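Local coordinates for protein 3-hydroxy-3-methylglutaryl-CoA lyase (PDB 6NDS) that belongs to the HMGL-like family of TIM-barrel lyases and holds a zinc ion and coenzyme A in a dimeric assembly, at residues R198-S201 and H202-L206; I276-D279 and A280-L284; G189-P193 and V194-R198. All blocks are in the same frame, centred on the assembly; numbering follows the deposited sequence.

All three contacts are local, between side chains a helical turn or so apart, in a TIM barrel of parallel strands wrapped by helices. Along the chain contact 3 comes first, then contact 1, then contact 2. Contacts 3 and 1 share R198 and one helix, 193-203, which links strand 182-186 to strand 212-216; contact 3 opens it, contact 1 closes it, and their centres lie 12 Å apart. Contact 2 starts another helix, 278-285, its centre about 32 Å from that of contact 1 and 29 Å from that of contact 3. Contact 3 alone reaches the second subunit, so the start of the barrel helix also belongs to the dimer interface.

Contact 1 of 3, residues R198-S201 and H202-L206; sequences RIVS and HVLSL. With ACT (acetate ion), chain E.
V200 and L204 lie side by side where helix 193-203 ends, V200 in the last turn and L204 just past it; this is the helix of a beta-alpha-beta unit in the TIM barrel, running between strands 182-186 and 212-216. L204 can be followed outward. Its CB and CG rest against the carbonyl oxygen of V200, L204 CG at 3.3 Å from V200 O. CG stands beside the backbone N (chi1 -71°), which turns the branch back along the helix, and L204 CD1 reaches V200 CG1 at 3.7 Å. Both side chains lean on L212 of the next strand, while I199 and V203 pack on L184 of the preceding one, so the helix spans the two strands.

The backbone carries the same turn. V203 N donates to I199 O at 2.9 Å and L204 N to V200 O at 2.9 Å, whereas the bond from H202 N to R198 O is longer, 3.2 Å.

On the outer side, the R198 chain runs out straight and bends at chi3 (65°), which brings its guanidinium edge to a bound acetate, probably from the crystallisation liquor. R198 NH1 donates to acetate OXT at 3.1 Å; the bond from NH2 to acetate O is weak. NH2 also forms a salt bridge with E164, so the arginine's charge is probably shared between glutamate and acetate. At the end of the helix, H202 O accepts two bonds from S205, just past it: one from its backbone N, the other from S205 OG at 2.6 Å, lying in the carbonyl plane.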
loop_
_atom_site.group_PDB
_atom_site.type_symbol
_atom_site.label_atom_id
_atom_site.label_comp_id
_atom_site.label_asym_id
_atom_site.label_seq_id
_atom_site.Cartn_x
_atom_site.Cartn_y
_atom_site.Cartn_z
ATOM N N ARG A 198 1.404 5.061 -18.899
ATOM C CA ARG A 198 2.062 5.467 -20.136
ATOM C C ARG A 198 2.944 4.351 -20.685
ATOM O O ARG A 198 2.881 4.025 -21.878
ATOM C CB ARG A 198 2.876 6.738 -19.896
ATOM C CG ARG A 198 3.742 7.152 -21.068
ATOM C CD ARG A 198 4.400 8.507 -20.821
ATOM N NE ARG A 198 5.356 8.482 -19.710
ATOM C CZ ARG A 198 5.125 9.002 -18.503
ATOM N NH1 ARG A 198 3.963 9.590 -18.232
ATOM N NH2 ARG A 198 6.061 8.946 -17.569
ATOM N N ILE A 199 3.770 3.749 -19.827
ATOM C CA ILE A 199 4.700 2.725 -20.291
ATOM C C ILE A 199 3.947 1.463 -20.699
ATOM O O ILE A 199 4.229 0.873 -21.751
ATOM C CB ILE A 199 5.767 2.430 -19.219
ATOM C CG1 ILE A 199 6.742 3.613 -19.094
ATOM C CG2 ILE A 199 6.523 1.146 -19.569
ATOM C CD1 ILE A 199 7.788 3.469 -17.965
ATOM N N VAL A 200 2.978 1.033 -19.885
ATOM C CA VAL A 200 2.257 -0.197 -20.198
ATOM C C VAL A 200 1.427 -0.031 -21.469
ATOM O O VAL A 200 1.368 -0.943 -22.305
ATOM C CB VAL A 200 1.388 -0.635 -19.009
ATOM C CG1 VAL A 200 0.440 -1.749 -19.433
ATOM C CG2 VAL A 200 2.272 -1.100 -17.843
ATOM N N SER A 201 0.751 1.114 -21.626
ATOM C CA SER A 201 0.006 1.350 -22.861
ATOM C C SER A 201 0.911 1.218 -24.071
ATOM O O SER A 201 0.527 0.614 -25.079
ATOM C CB SER A 201 -0.655 2.730 -22.846
ATOM O OG SER A 201 -1.615 2.812 -21.806
ATOM N N HIS A 202 2.123 1.763 -23.989
ATOM C CA HIS A 202 2.998 1.720 -25.154
ATOM C C HIS A 202 3.495 0.304 -25.412
ATOM O O HIS A 202 3.515 -0.151 -26.563
ATOM C CB HIS A 202 4.170 2.682 -24.979
ATOM C CG HIS A 202 5.098 2.712 -26.155
ATOM N ND1 HIS A 202 4.840 3.451 -27.290
ATOM C CD2 HIS A 202 6.267 2.069 -26.385
ATOM C CE1 HIS A 202 5.820 3.279 -28.158
ATOM N NE2 HIS A 202 6.700 2.447 -27.633
ATOM N N VAL A 203 3.886 -0.417 -24.359
ATOM C CA VAL A 203 4.393 -1.766 -24.576
ATOM C C VAL A 203 3.284 -2.675 -25.095
ATOM O O VAL A 203 3.539 -3.554 -25.926
ATOM C CB VAL A 203 5.054 -2.312 -23.294
ATOM C CG1 VAL A 203 5.461 -3.751 -23.482
ATOM C CG2 VAL A 203 6.283 -1.487 -22.960
ATOM N N LEU A 204 2.038 -2.460 -24.663
ATOM C CA LEU A 204 0.918 -3.232 -25.207
ATOM C C LEU A 204 0.584 -2.887 -26.659
ATOM O O LEU A 204 -0.314 -3.516 -27.230
ATOM C CB LEU A 204 -0.325 -3.056 -24.329
ATOM C CG LEU A 204 -0.195 -3.766 -22.976
ATOM C CD1 LEU A 204 -1.402 -3.484 -22.080
ATOM C CD2 LEU A 204 0.016 -5.275 -23.146
ATOM N N SER A 205 1.254 -1.911 -27.272
ATOM C CA SER A 205 1.185 -1.763 -28.720
ATOM C C SER A 205 2.209 -2.635 -29.434
ATOM O O SER A 205 2.169 -2.738 -30.666
ATOM C CB SER A 205 1.393 -0.300 -29.121
ATOM O OG SER A 205 2.764 0.050 -29.059
ATOM N N LEU A 206 3.131 -3.246 -28.689
ATOM C CA LEU A 206 4.140 -4.164 -29.205
ATOM C C LEU A 206 3.816 -5.622 -28.917
ATOM O O LEU A 206 4.060 -6.484 -29.767
ATOM C CB LEU A 206 5.512 -3.843 -28.603
ATOM C CG LEU A 206 6.070 -2.435 -28.809
ATOM C CD1 LEU A 206 7.304 -2.225 -27.941
ATOM C CD2 LEU A 206 6.396 -2.206 -30.275
HETATM C C ACT E . 4.611 11.046 -14.764
HETATM O O ACT E . 5.577 10.271 -14.512
HETATM O OXT ACT E . 4.256 11.540 -15.873
HETATM C CH3 ACT E . 3.723 11.461 -13.553
#

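Contact 2 of 3, residues I276-D279 and A280-L284; sequences IDLD and ALIQL
D277 caps the start of helix 278-285 by meeting A280: D277 OD1 accepts from A280 N at 3.2 Å. The bond is nearly straight at the hydrogen (170°), yet the donor stands above the carboxylate plane, 66° out of it. With CG anti to the backbone N (chi1 179°), the carboxylate of this N-cap residue swings over the first turn, and D277 OD2 lies 3.5 Å from A280 CB. The same residue also gives its carbonyl to the helix, D277 O accepting from L281 N at 2.9 Å.

Apolar contacts follow on the inner side. I276 CG2 meets L281 CD2 at 4.0 Å, and L278 CD1 meets I282 CD1 at 3.9 Å, each pair with its chains crossing at a slant. I282 CG1 also rests on L278 O, the acceptor for I282 N.

Farther out, I276 and L278 pack on V264 of helix 260-270, and L281 on T260 of that helix, so the new helix is seated on the one before it. M49 lies against A280 and is bonded through its backbone to D277, which probably helps to place the capping residue. D279 instead forms a salt bridge through OD1 with R305.

Two aspartates thus sit at the amino end of a helix, where both charges probably interact favourably with the helix dipole, while D277 alone of the two bonds a first-turn N-H through its carboxylate.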
loop_
_atom_site.group_PDB
_atom_site.type_symbol
_atom_site.label_atom_id
_atom_site.label_comp_id
_atom_site.label_asym_id
_atom_site.label_seq_id
_atom_site.Cartn_x
_atom_site.Cartn_y
_atom_site.Cartn_z
ATOM N N ILE A 276 -6.555 -18.057 -7.575
ATOM C CA ILE A 276 -5.803 -18.299 -6.345
ATOM C C ILE A 276 -6.780 -18.518 -5.194
ATOM O O ILE A 276 -7.772 -17.794 -5.068
ATOM C CB ILE A 276 -4.844 -17.134 -6.034
ATOM C CG1 ILE A 276 -4.024 -16.723 -7.267
ATOM C CG2 ILE A 276 -3.920 -17.498 -4.859
ATOM C CD1 ILE A 276 -3.260 -17.871 -7.930
ATOM N N ASP A 277 -6.495 -19.512 -4.349
ATOM C CA ASP A 277 -7.297 -19.781 -3.143
ATOM C C ASP A 277 -6.809 -18.862 -2.013
ATOM O O ASP A 277 -5.819 -19.152 -1.336
ATOM C CB ASP A 277 -7.193 -21.262 -2.787
ATOM C CG ASP A 277 -7.969 -21.657 -1.525
ATOM O OD1 ASP A 277 -8.417 -20.790 -0.747
ATOM O OD2 ASP A 277 -8.094 -22.877 -1.302
ATOM N N LEU A 278 -7.528 -17.759 -1.784
ATOM C CA LEU A 278 -7.033 -16.725 -0.874
ATOM C C LEU A 278 -6.949 -17.234 0.561
ATOM O O LEU A 278 -5.956 -16.986 1.262
ATOM C CB LEU A 278 -7.933 -15.494 -0.956
ATOM C CG LEU A 278 -7.582 -14.355 0.014
ATOM C CD1 LEU A 278 -6.139 -13.862 -0.189
ATOM C CD2 LEU A 278 -8.578 -13.202 -0.137
ATOM N N ASP A 279 -7.996 -17.912 1.032
ATOM C CA ASP A 279 -7.977 -18.427 2.402
ATOM C C ASP A 279 -6.762 -19.313 2.639
ATOM O O ASP A 279 -6.071 -19.185 3.658
ATOM C CB ASP A 279 -9.250 -19.210 2.696
ATOM C CG ASP A 279 -10.447 -18.327 2.903
ATOM O OD1 ASP A 279 -10.296 -17.252 3.518
ATOM O OD2 ASP A 279 -11.547 -18.724 2.465
ATOM N N ALA A 280 -6.490 -20.230 1.705
ATOM C CA ALA A 280 -5.360 -21.132 1.881
ATOM C C ALA A 280 -4.040 -20.389 1.794
ATOM O O ALA A 280 -3.075 -20.748 2.483
ATOM C CB ALA A 280 -5.401 -22.247 0.837
ATOM N N LEU A 281 -3.981 -19.356 0.958
ATOM C CA LEU A 281 -2.743 -18.606 0.797
ATOM C C LEU A 281 -2.415 -17.806 2.054
ATOM O O LEU A 281 -1.251 -17.732 2.468
ATOM C CB LEU A 281 -2.861 -17.684 -0.412
ATOM C CG LEU A 281 -1.548 -17.030 -0.845
ATOM C CD1 LEU A 281 -0.620 -18.074 -1.475
ATOM C CD2 LEU A 281 -1.865 -15.884 -1.805
ATOM N N ILE A 282 -3.430 -17.200 2.677
ATOM C CA ILE A 282 -3.210 -16.501 3.942
ATOM C C ILE A 282 -2.685 -17.465 4.994
ATOM O O ILE A 282 -1.758 -17.139 5.754
ATOM C CB ILE A 282 -4.504 -15.804 4.402
ATOM C CG1 ILE A 282 -4.836 -14.621 3.482
ATOM C CG2 ILE A 282 -4.383 -15.347 5.873
ATOM C CD1 ILE A 282 -6.256 -14.080 3.674
ATOM N N GLN A 283 -3.272 -18.664 5.070
ATOM C CA GLN A 283 -2.811 -19.635 6.057
ATOM C C GLN A 283 -1.353 -20.003 5.809
ATOM O O GLN A 283 -0.559 -20.100 6.753
ATOM C CB GLN A 283 -3.700 -20.882 6.031
ATOM C CG GLN A 283 -3.335 -21.902 7.100
ATOM C CD GLN A 283 -4.070 -23.216 6.934
ATOM O OE1 GLN A 283 -4.404 -23.618 5.819
ATOM N NE2 GLN A 283 -4.319 -23.897 8.046
ATOM N N LEU A 284 -0.976 -20.178 4.539
ATOM C CA LEU A 284 0.415 -20.488 4.220
ATOM C C LEU A 284 1.334 -19.325 4.589
ATOM O O LEU A 284 2.408 -19.530 5.167
ATOM C CB LEU A 284 0.555 -20.832 2.730
ATOM C CG LEU A 284 2.000 -21.150 2.310
ATOM C CD1 LEU A 284 2.560 -22.392 2.988
ATOM C CD2 LEU A 284 2.094 -21.278 0.781
#

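Contact 3 of 3, residues G189-P193 and V194-R198. With ACT (acetate ion), chain E.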
loop_
_atom_site.group_PDB
_atom_site.type_symbol
_atom_site.label_atom_id
_atom_site.label_comp_id
_atom_site.label_asym_id
_atom_site.label_seq_id
_atom_site.Cartn_x
_atom_site.Cartn_y
_atom_site.Cartn_z
ATOM N N GLY A 189 10.990 -0.046 -6.576
ATOM C CA GLY A 189 9.735 0.581 -6.204
ATOM C C GLY A 189 9.707 2.071 -6.470
ATOM O O GLY A 189 9.312 2.863 -5.607
ATOM N N MET A 190 10.136 2.464 -7.668
ATOM C CA MET A 190 10.171 3.863 -8.062
ATOM C C MET A 190 8.996 4.278 -8.942
ATOM O O MET A 190 8.852 5.478 -9.225
ATOM C CB MET A 190 11.495 4.158 -8.776
ATOM C CG MET A 190 12.704 3.987 -7.828
ATOM S SD MET A 190 14.288 4.182 -8.653
ATOM C CE MET A 190 14.359 5.952 -8.902
ATOM N N ALA A 191 8.148 3.339 -9.364
ATOM C CA ALA A 191 7.084 3.644 -10.321
ATOM C C ALA A 191 5.903 4.370 -9.670
ATOM O O ALA A 191 5.633 4.226 -8.475
ATOM C CB ALA A 191 6.569 2.362 -10.982
ATOM N N ASN A 192 5.201 5.166 -10.472
ATOM C CA ASN A 192 3.953 5.797 -10.063
ATOM C C ASN A 192 2.875 5.471 -11.088
ATOM O O ASN A 192 3.181 5.104 -12.225
ATOM C CB ASN A 192 4.107 7.321 -9.904
ATOM C CG ASN A 192 4.274 8.040 -11.227
ATOM O OD1 ASN A 192 3.305 8.231 -11.977
ATOM N ND2 ASN A 192 5.496 8.476 -11.510
ATOM N N PRO A 193 1.597 5.587 -10.708
ATOM C CA PRO A 193 0.523 5.092 -11.598
ATOM C C PRO A 193 0.434 5.778 -12.953
ATOM O O PRO A 193 0.099 5.110 -13.938
ATOM C CB PRO A 193 -0.745 5.335 -10.770
ATOM C CG PRO A 193 -0.282 5.311 -9.359
ATOM C CD PRO A 193 1.117 5.859 -9.341
ATOM N N VAL A 194 0.680 7.089 -13.041
ATOM C CA VAL A 194 0.596 7.761 -14.338
ATOM C C VAL A 194 1.695 7.254 -15.259
ATOM O O VAL A 194 1.457 6.944 -16.435
ATOM C CB VAL A 194 0.659 9.287 -14.165
ATOM C CG1 VAL A 194 0.816 9.963 -15.524
ATOM C CG2 VAL A 194 -0.602 9.766 -13.483
ATOM N N GLN A 195 2.914 7.156 -14.728
ATOM C CA GLN A 195 4.031 6.599 -15.481
ATOM C C GLN A 195 3.746 5.168 -15.910
ATOM O O GLN A 195 4.032 4.778 -17.051
ATOM C CB GLN A 195 5.291 6.660 -14.619
ATOM C CG GLN A 195 6.505 5.926 -15.155
ATOM C CD GLN A 195 7.511 5.679 -14.039
ATOM O OE1 GLN A 195 7.123 5.457 -12.897
ATOM N NE2 GLN A 195 8.800 5.729 -14.362
ATOM N N VAL A 196 3.171 4.371 -15.007
ATOM C CA VAL A 196 2.835 2.990 -15.340
ATOM C C VAL A 196 1.850 2.941 -16.500
ATOM O O VAL A 196 2.013 2.152 -17.436
ATOM C CB VAL A 196 2.286 2.266 -14.101
ATOM C CG1 VAL A 196 1.601 0.957 -14.502
ATOM C CG2 VAL A 196 3.429 2.002 -13.111
ATOM N N LYS A 197 0.806 3.777 -16.464
ATOM C CA LYS A 197 -0.162 3.733 -17.563
ATOM C C LYS A 197 0.500 4.074 -18.895
ATOM O O LYS A 197 0.224 3.431 -19.917
ATOM C CB LYS A 197 -1.343 4.661 -17.272
ATOM C CG LYS A 197 -2.283 4.084 -16.204
ATOM C CD LYS A 197 -3.548 4.917 -16.055
ATOM C CE LYS A 197 -4.495 4.305 -15.019
ATOM N NZ LYS A 197 -5.831 4.994 -15.045
ATOM N N ARG A 198 1.404 5.061 -18.899
ATOM C CA ARG A 198 2.062 5.467 -20.136
ATOM C C ARG A 198 2.944 4.351 -20.685
ATOM O O ARG A 198 2.881 4.025 -21.878
ATOM C CB ARG A 198 2.876 6.738 -19.896
ATOM C CG ARG A 198 3.742 7.152 -21.068
ATOM C CD ARG A 198 4.400 8.507 -20.821
ATOM N NE ARG A 198 5.356 8.482 -19.710
ATOM C CZ ARG A 198 5.125 9.002 -18.503
ATOM N NH1 ARG A 198 3.963 9.590 -18.232
ATOM N NH2 ARG A 198 6.061 8.946 -17.569
HETATM C C ACT E . 4.611 11.046 -14.764
HETATM O O ACT E . 5.577 10.271 -14.512
HETATM O OXT ACT E . 4.256 11.540 -15.873
HETATM C CH3 ACT E . 3.723 11.461 -13.553
#
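The chain runs extended through A191 and N192 (psi 152° and 160°) and then folds at P193 into helix 193-203, whose first turn is closed by V196 N donating to N192 O at 2.9 Å and K197 N donating to P193 O. N192 and Q195 cross this junction with their side chains at about a right angle. CG of N192 sits between its own backbone N and carbonyl carbon (chi1 71°), which lifts OD1 over the helix start. There N192 OD1 accepts from Q195 N at 3.0 Å, in a straight bond whose donor stands above the amide carbonyl plane. Q195 reciprocates: its extended chain brings Q195 OE1 back to N192 N at 3.1 Å, in the plane of the carbonyl.

These reciprocal bonds make a capping box, here at the start of a barrel helix that follows strand 182-186. Q195 NE2 is held by F154 O, which helps fix the amide's rotation. Next to the box, A191 CB touches V196 CG2 at 3.8 Å, and the carboxylate of D186 accepts from the backbone N of M190 and of A191.

P193 packs on helix 223-232 and also on I270 of the second subunit, and N306 of that subunit donates to M190 O. N192 ND2 makes a weak bond to acetate O, 3.5 Å away, and V194 CG1 lies 3.8 Å from acetate CH3.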